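Local coordinates for protein transcriptional regulator ComR (Streptococcus vestibularis F0396, PDB 6HU8) that regulates competence in streptococci as a peptide pheromone-responsive transcription factor of the RNPP family, probably binding DNA through its helix-turn-helix domain, at residues Y79-R84 with E105-Q110; I86-P89 with E95-K98. All coordinates share one frame; numbering follows the deposited sequence.

Overall arrangement
Both contacts join the same two helices, 76-87 and 94-111, an antiparallel helical hairpin within the tetratricopeptide region of ComR. Interaction 2 lies at the turn of the hairpin, where residues 86-89 leave the first helix and residues 95-98 open the second; interaction 1 lies further along the pair. Their centres are about 13 Å apart, on the same side of the chain's centre. The segments follow in the order 79-84, 86-89, 95-98, 105-110, with 79-84 paired to 105-110 and 86-89 to 95-98, so interaction 2 falls within the span bracketed by interaction 1. The two helices thus touch both at their connection and farther along.

Interaction 1. Residues Y79-R84 with E105-Q110; sequences YEMKNR and EDVYNQ
The amide of Gln-110, which packs against Met-81 of the facing helix, is set in place by a hydrogen bond within its own helix: NE2 of Gln-110 to OD1 of Asp-106, 2.8 Å and fairly straight at 157°. The oxygen lies close to the amide plane of Gln-110, whereas the nitrogen comes from above the carboxylate plane of Asp-106. One helical turn separates the two residues, so an amide donor and a carboxylate suit these places.

Met-81 carries the contact across the helices. Its chain runs straight to SD and then bends at chi3 (66°), which brings the terminal methyl over to the other helix. There CE of Met-81 meets CG2 of Val-107 at 3.6 Å, and the same CG2 is 3.8 Å from CB of Met-81, so one branch of the valine lies alongside the methionine. CE also approaches NE2 of Gln-110 to 3.3 Å, the two side chains crossing at about a right angle, and Asp-106 stands at the margin. A flexible thioether can follow such a mixed surface, apolar on valine and polar on the amide, while the small, branched and buried valine fits between the helices against the methionine.

The helix axes approach to 10.3 Å at an angle of 163°, nearly antiparallel, with Met-81 opposite Val-107. Beyond the pair, Lys-82 of helix 76-87 reaches Glu-119 in a salt bridge and Asn-161 in a hydrogen bond, while Tyr-108 of helix 94-111 packs on Leu-120 and Leu-123, thereby joining the hairpin to helices 117-131 and 160-173.

Interaction 2. Residues I86-P89 with E95-K98; sequences IKFP and ERVK
Pro-89 and Arg-96 meet at the turn of an antiparallel helical hairpin in the tetratricopeptide region, where the chain leaves helix 76-87 and starts helix 94-111. The polar part of the contact is a single backbone oxygen held by one guanidinium group. NE of Arg-96 donates to O of Pro-89 at 2.7 Å, with an N-H...O angle of 153°, and NH2 of Arg-96 adds a weak bond of 3.0 Å to the same oxygen. The acceptor sits at the guanidinium edge, near its plane, but NE approaches from above the carbonyl plane, 36° out of it. A bend at chi3 (77°) turns the end of the arginine so that both donors face this oxygen. Arginine suits the place because neighbouring N-H groups can share one carbonyl. Proline, with no N-H to give to a carbonyl one turn back, cannot continue the helical bonding and suits a point where the chain has left helix 76-87. Near the beginning of the next helix, Asp-93 OD1 accepts a hydrogen bond from the backbone N of Arg-96.

Van der Waals packing supplies the rest. CG and CD of Pro-89 meet NH2 of Arg-96, CG at 3.3 Å, the two side chains crossing at a slant. The flat, apolar ring of Phe-88 extends to the first turn of helix 94-111 and also packs on Gln-99 and Leu-103, so it serves the hairpin beyond Arg-96. At its leading corner, CE1 of Phe-88 stands 3.7 Å from O of Arg-96 and 4.1 Å from CB of Arg-96.

Interaction 1. Residues Y79-R84 with E105-Q110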
loop_
_atom_site.group_PDB
_atom_site.type_symbol
_atom_site.label_atom_id
_atom_site.label_comp_id
_atom_site.label_asym_id
_atom_site.label_seq_id
_atom_site.Cartn_x
_atom_site.Cartn_y
_atom_site.Cartn_z
ATOM N N TYR A 79 -10.341 -5.328 12.342
ATOM C CA TYR A 79 -9.575 -6.115 11.396
ATOM C C TYR A 79 -10.477 -6.801 10.385
ATOM O O TYR A 79 -10.109 -6.929 9.237
ATOM C CB TYR A 79 -8.707 -7.140 12.124
ATOM C CG TYR A 79 -7.593 -6.492 12.893
ATOM C CD1 TYR A 79 -6.558 -5.848 12.227
ATOM C CD2 TYR A 79 -7.582 -6.500 14.286
ATOM C CE1 TYR A 79 -5.538 -5.244 12.918
ATOM C CE2 TYR A 79 -6.562 -5.898 14.989
ATOM C CZ TYR A 79 -5.543 -5.268 14.299
ATOM O OH TYR A 79 -4.522 -4.663 14.989
ATOM N N GLU A 80 -11.665 -7.226 10.804
ATOM C CA GLU A 80 -12.587 -7.878 9.875
ATOM C C GLU A 80 -13.052 -6.904 8.806
ATOM O O GLU A 80 -13.116 -7.251 7.626
ATOM C CB GLU A 80 -13.802 -8.451 10.617
ATOM C CG GLU A 80 -13.471 -9.586 11.569
ATOM C CD GLU A 80 -14.618 -9.899 12.528
ATOM O OE1 GLU A 80 -15.786 -9.609 12.177
ATOM O OE2 GLU A 80 -14.349 -10.415 13.636
ATOM N N MET A 81 -13.372 -5.682 9.222
ATOM C CA MET A 81 -13.836 -4.668 8.279
ATOM C C MET A 81 -12.707 -4.158 7.389
ATOM O O MET A 81 -12.922 -3.883 6.204
ATOM C CB MET A 81 -14.482 -3.504 9.019
ATOM C CG MET A 81 -15.741 -3.897 9.765
ATOM S SD MET A 81 -16.442 -2.529 10.695
ATOM C CE MET A 81 -16.925 -1.422 9.377
ATOM N N LYS A 82 -11.506 -4.036 7.951
ATOM C CA LYS A 82 -10.331 -3.699 7.149
ATOM C C LYS A 82 -10.077 -4.785 6.116
ATOM O O LYS A 82 -9.822 -4.496 4.938
ATOM C CB LYS A 82 -9.089 -3.503 8.025
ATOM C CG LYS A 82 -7.814 -3.119 7.251
ATOM C CD LYS A 82 -6.582 -3.051 8.194
ATOM C CE LYS A 82 -5.278 -2.715 7.448
ATOM N NZ LYS A 82 -4.064 -2.784 8.342
ATOM N N ASN A 83 -10.160 -6.036 6.550
ATOM C CA ASN A 83 -9.972 -7.152 5.631
ATOM C C ASN A 83 -10.996 -7.116 4.495
ATOM O O ASN A 83 -10.627 -7.227 3.330
ATOM C CB ASN A 83 -10.046 -8.488 6.386
ATOM C CG ASN A 83 -9.659 -9.683 5.515
ATOM O OD1 ASN A 83 -8.520 -9.793 5.069
ATOM N ND2 ASN A 83 -10.606 -10.593 5.291
ATOM N N ARG A 84 -12.274 -6.945 4.829
ATOM C CA ARG A 84 -13.316 -6.864 3.800
ATOM C C ARG A 84 -13.070 -5.700 2.839
ATOM O O ARG A 84 -13.191 -5.857 1.618
ATOM C CB ARG A 84 -14.702 -6.728 4.438
ATOM C CG ARG A 84 -15.253 -8.028 5.011
ATOM C CD ARG A 84 -16.609 -7.819 5.677
ATOM N NE ARG A 84 -16.708 -8.571 6.925
ATOM C CZ ARG A 84 -16.977 -8.022 8.105
ATOM N NH1 ARG A 84 -17.038 -8.772 9.202
ATOM N NH2 ARG A 84 -17.184 -6.715 8.191
ATOM N N GLU A 105 -15.045 5.215 5.050
ATOM C CA GLU A 105 -15.666 6.205 5.919
ATOM C C GLU A 105 -16.271 5.557 7.153
ATOM O O GLU A 105 -16.147 6.066 8.280
ATOM C CB GLU A 105 -16.734 6.976 5.151
ATOM C CG GLU A 105 -17.553 7.916 6.007
ATOM C CD GLU A 105 -18.471 8.786 5.169
ATOM O OE1 GLU A 105 -17.994 9.351 4.161
ATOM O OE2 GLU A 105 -19.668 8.897 5.510
ATOM N N ASP A 106 -16.905 4.413 6.926
ATOM C CA ASP A 106 -17.575 3.661 7.970
ATOM C C ASP A 106 -16.569 3.174 9.023
ATOM O O ASP A 106 -16.740 3.403 10.224
ATOM C CB ASP A 106 -18.331 2.488 7.333
ATOM C CG ASP A 106 -19.348 1.869 8.264
ATOM O OD1 ASP A 106 -19.555 2.413 9.372
ATOM O OD2 ASP A 106 -19.946 0.838 7.877
ATOM N N VAL A 107 -15.519 2.505 8.555
ATOM C CA VAL A 107 -14.470 1.997 9.433
ATOM C C VAL A 107 -13.816 3.126 10.220
ATOM O O VAL A 107 -13.598 2.996 11.422
ATOM C CB VAL A 107 -13.375 1.254 8.647
ATOM C CG1 VAL A 107 -12.261 0.823 9.584
ATOM C CG2 VAL A 107 -13.958 0.049 7.906
ATOM N N TYR A 108 -13.508 4.229 9.544
ATOM C CA TYR A 108 -12.897 5.365 10.218
ATOM C C TYR A 108 -13.822 5.871 11.330
ATOM O O TYR A 108 -13.398 6.043 12.461
ATOM C CB TYR A 108 -12.573 6.496 9.234
ATOM C CG TYR A 108 -12.037 7.752 9.910
ATOM C CD1 TYR A 108 -10.674 7.925 10.142
ATOM C CD2 TYR A 108 -12.898 8.762 10.310
ATOM C CE1 TYR A 108 -10.191 9.073 10.745
ATOM C CE2 TYR A 108 -12.433 9.896 10.918
ATOM C CZ TYR A 108 -11.081 10.053 11.138
ATOM O OH TYR A 108 -10.641 11.198 11.752
ATOM N N ASN A 109 -15.092 6.082 11.009
ATOM C CA ASN A 109 -16.050 6.573 11.994
ATOM C C ASN A 109 -16.185 5.664 13.212
ATOM O O ASN A 109 -16.364 6.138 14.339
ATOM C CB ASN A 109 -17.414 6.760 11.337
ATOM C CG ASN A 109 -17.452 7.966 10.429
ATOM O OD1 ASN A 109 -16.739 8.952 10.654
ATOM N ND2 ASN A 109 -18.290 7.905 9.403
ATOM N N GLN A 110 -16.084 4.358 12.982
ATOM C CA GLN A 110 -16.278 3.381 14.046
ATOM C C GLN A 110 -15.056 3.170 14.931
ATOM O O GLN A 110 -15.191 2.685 16.051
ATOM C CB GLN A 110 -16.683 2.035 13.450
ATOM C CG GLN A 110 -18.049 2.044 12.769
ATOM C CD GLN A 110 -18.569 0.643 12.489
ATOM O OE1 GLN A 110 -18.605 -0.211 13.378
ATOM N NE2 GLN A 110 -18.968 0.401 11.249
#

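Interaction 2. Residues I86-P89 with E95-K98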
loop_
_atom_site.group_PDB
_atom_site.type_symbol
_atom_site.label_atom_id
_atom_site.label_comp_id
_atom_site.label_asym_id
_atom_site.label_seq_id
_atom_site.Cartn_x
_atom_site.Cartn_y
_atom_site.Cartn_z
ATOM N N ILE A 86 -10.160 -4.076 2.041
ATOM C CA ILE A 86 -8.988 -4.235 1.189
ATOM C C ILE A 86 -9.219 -5.268 0.088
ATOM O O ILE A 86 -8.665 -5.151 -1.007
ATOM C CB ILE A 86 -7.757 -4.632 2.029
ATOM C CG1 ILE A 86 -7.439 -3.524 3.040
ATOM C CG2 ILE A 86 -6.542 -4.920 1.140
ATOM C CD1 ILE A 86 -6.104 -3.669 3.709
ATOM N N LYS A 87 -10.055 -6.261 0.390
ATOM C CA LYS A 87 -10.392 -7.355 -0.531
ATOM C C LYS A 87 -11.368 -6.920 -1.631
ATOM O O LYS A 87 -11.505 -7.589 -2.655
ATOM C CB LYS A 87 -10.994 -8.534 0.248
ATOM C CG LYS A 87 -9.974 -9.559 0.699
ATOM C CD LYS A 87 -10.489 -10.402 1.863
ATOM C CE LYS A 87 -11.737 -11.187 1.510
ATOM N NZ LYS A 87 -12.077 -12.089 2.645
ATOM N N PHE A 88 -12.043 -5.799 -1.397
ATOM C CA PHE A 88 -13.075 -5.266 -2.286
ATOM C C PHE A 88 -12.477 -4.646 -3.567
ATOM O O PHE A 88 -11.821 -3.601 -3.504
ATOM C CB PHE A 88 -13.891 -4.226 -1.503
ATOM C CG PHE A 88 -15.199 -3.852 -2.136
ATOM C CD1 PHE A 88 -15.246 -2.985 -3.215
ATOM C CD2 PHE A 88 -16.391 -4.337 -1.620
ATOM C CE1 PHE A 88 -16.454 -2.634 -3.790
ATOM C CE2 PHE A 88 -17.603 -3.985 -2.187
ATOM C CZ PHE A 88 -17.633 -3.132 -3.278
ATOM N N PRO A 89 -12.689 -5.286 -4.736
ATOM C CA PRO A 89 -12.173 -4.688 -5.977
ATOM C C PRO A 89 -13.155 -3.683 -6.579
ATOM O O PRO A 89 -14.355 -3.765 -6.313
ATOM C CB PRO A 89 -11.996 -5.898 -6.896
ATOM C CG PRO A 89 -13.128 -6.803 -6.491
ATOM C CD PRO A 89 -13.338 -6.586 -4.988
ATOM N N GLU A 95 -19.341 3.021 -9.395
ATOM C CA GLU A 95 -20.321 2.672 -8.364
ATOM C C GLU A 95 -19.676 1.801 -7.272
ATOM O O GLU A 95 -20.052 1.864 -6.092
ATOM C CB GLU A 95 -21.534 1.961 -8.974
ATOM C CG GLU A 95 -22.381 1.211 -7.951
ATOM C CD GLU A 95 -23.871 1.399 -8.165
ATOM O OE1 GLU A 95 -24.269 1.733 -9.303
ATOM O OE2 GLU A 95 -24.641 1.227 -7.191
ATOM N N ARG A 96 -18.698 0.995 -7.676
ATOM C CA ARG A 96 -17.914 0.201 -6.733
ATOM C C ARG A 96 -16.960 1.108 -5.952
ATOM O O ARG A 96 -16.780 0.945 -4.746
ATOM C CB ARG A 96 -17.128 -0.896 -7.462
ATOM C CG ARG A 96 -17.994 -1.979 -8.101
ATOM C CD ARG A 96 -17.135 -3.055 -8.760
ATOM N NE ARG A 96 -16.559 -3.979 -7.782
ATOM C CZ ARG A 96 -16.924 -5.252 -7.642
ATOM N NH1 ARG A 96 -17.867 -5.772 -8.425
ATOM N NH2 ARG A 96 -16.340 -6.015 -6.722
ATOM N N VAL A 97 -16.354 2.060 -6.654
ATOM C CA VAL A 97 -15.473 3.031 -6.030
ATOM C C VAL A 97 -16.204 3.761 -4.906
ATOM O O VAL A 97 -15.664 3.922 -3.815
ATOM C CB VAL A 97 -14.936 4.041 -7.056
ATOM C CG1 VAL A 97 -14.239 5.205 -6.354
ATOM C CG2 VAL A 97 -13.988 3.351 -8.024
ATOM N N LYS A 98 -17.445 4.159 -5.159
ATOM C CA LYS A 98 -18.253 4.798 -4.129
ATOM C C LYS A 98 -18.508 3.854 -2.958
ATOM O O LYS A 98 -18.462 4.264 -1.797
ATOM C CB LYS A 98 -19.587 5.278 -4.699
ATOM C CG LYS A 98 -20.541 5.801 -3.642
ATOM C CD LYS A 98 -21.933 5.233 -3.837
ATOM C CE LYS A 98 -22.874 5.618 -2.704
ATOM N NZ LYS A 98 -22.967 4.557 -1.662
#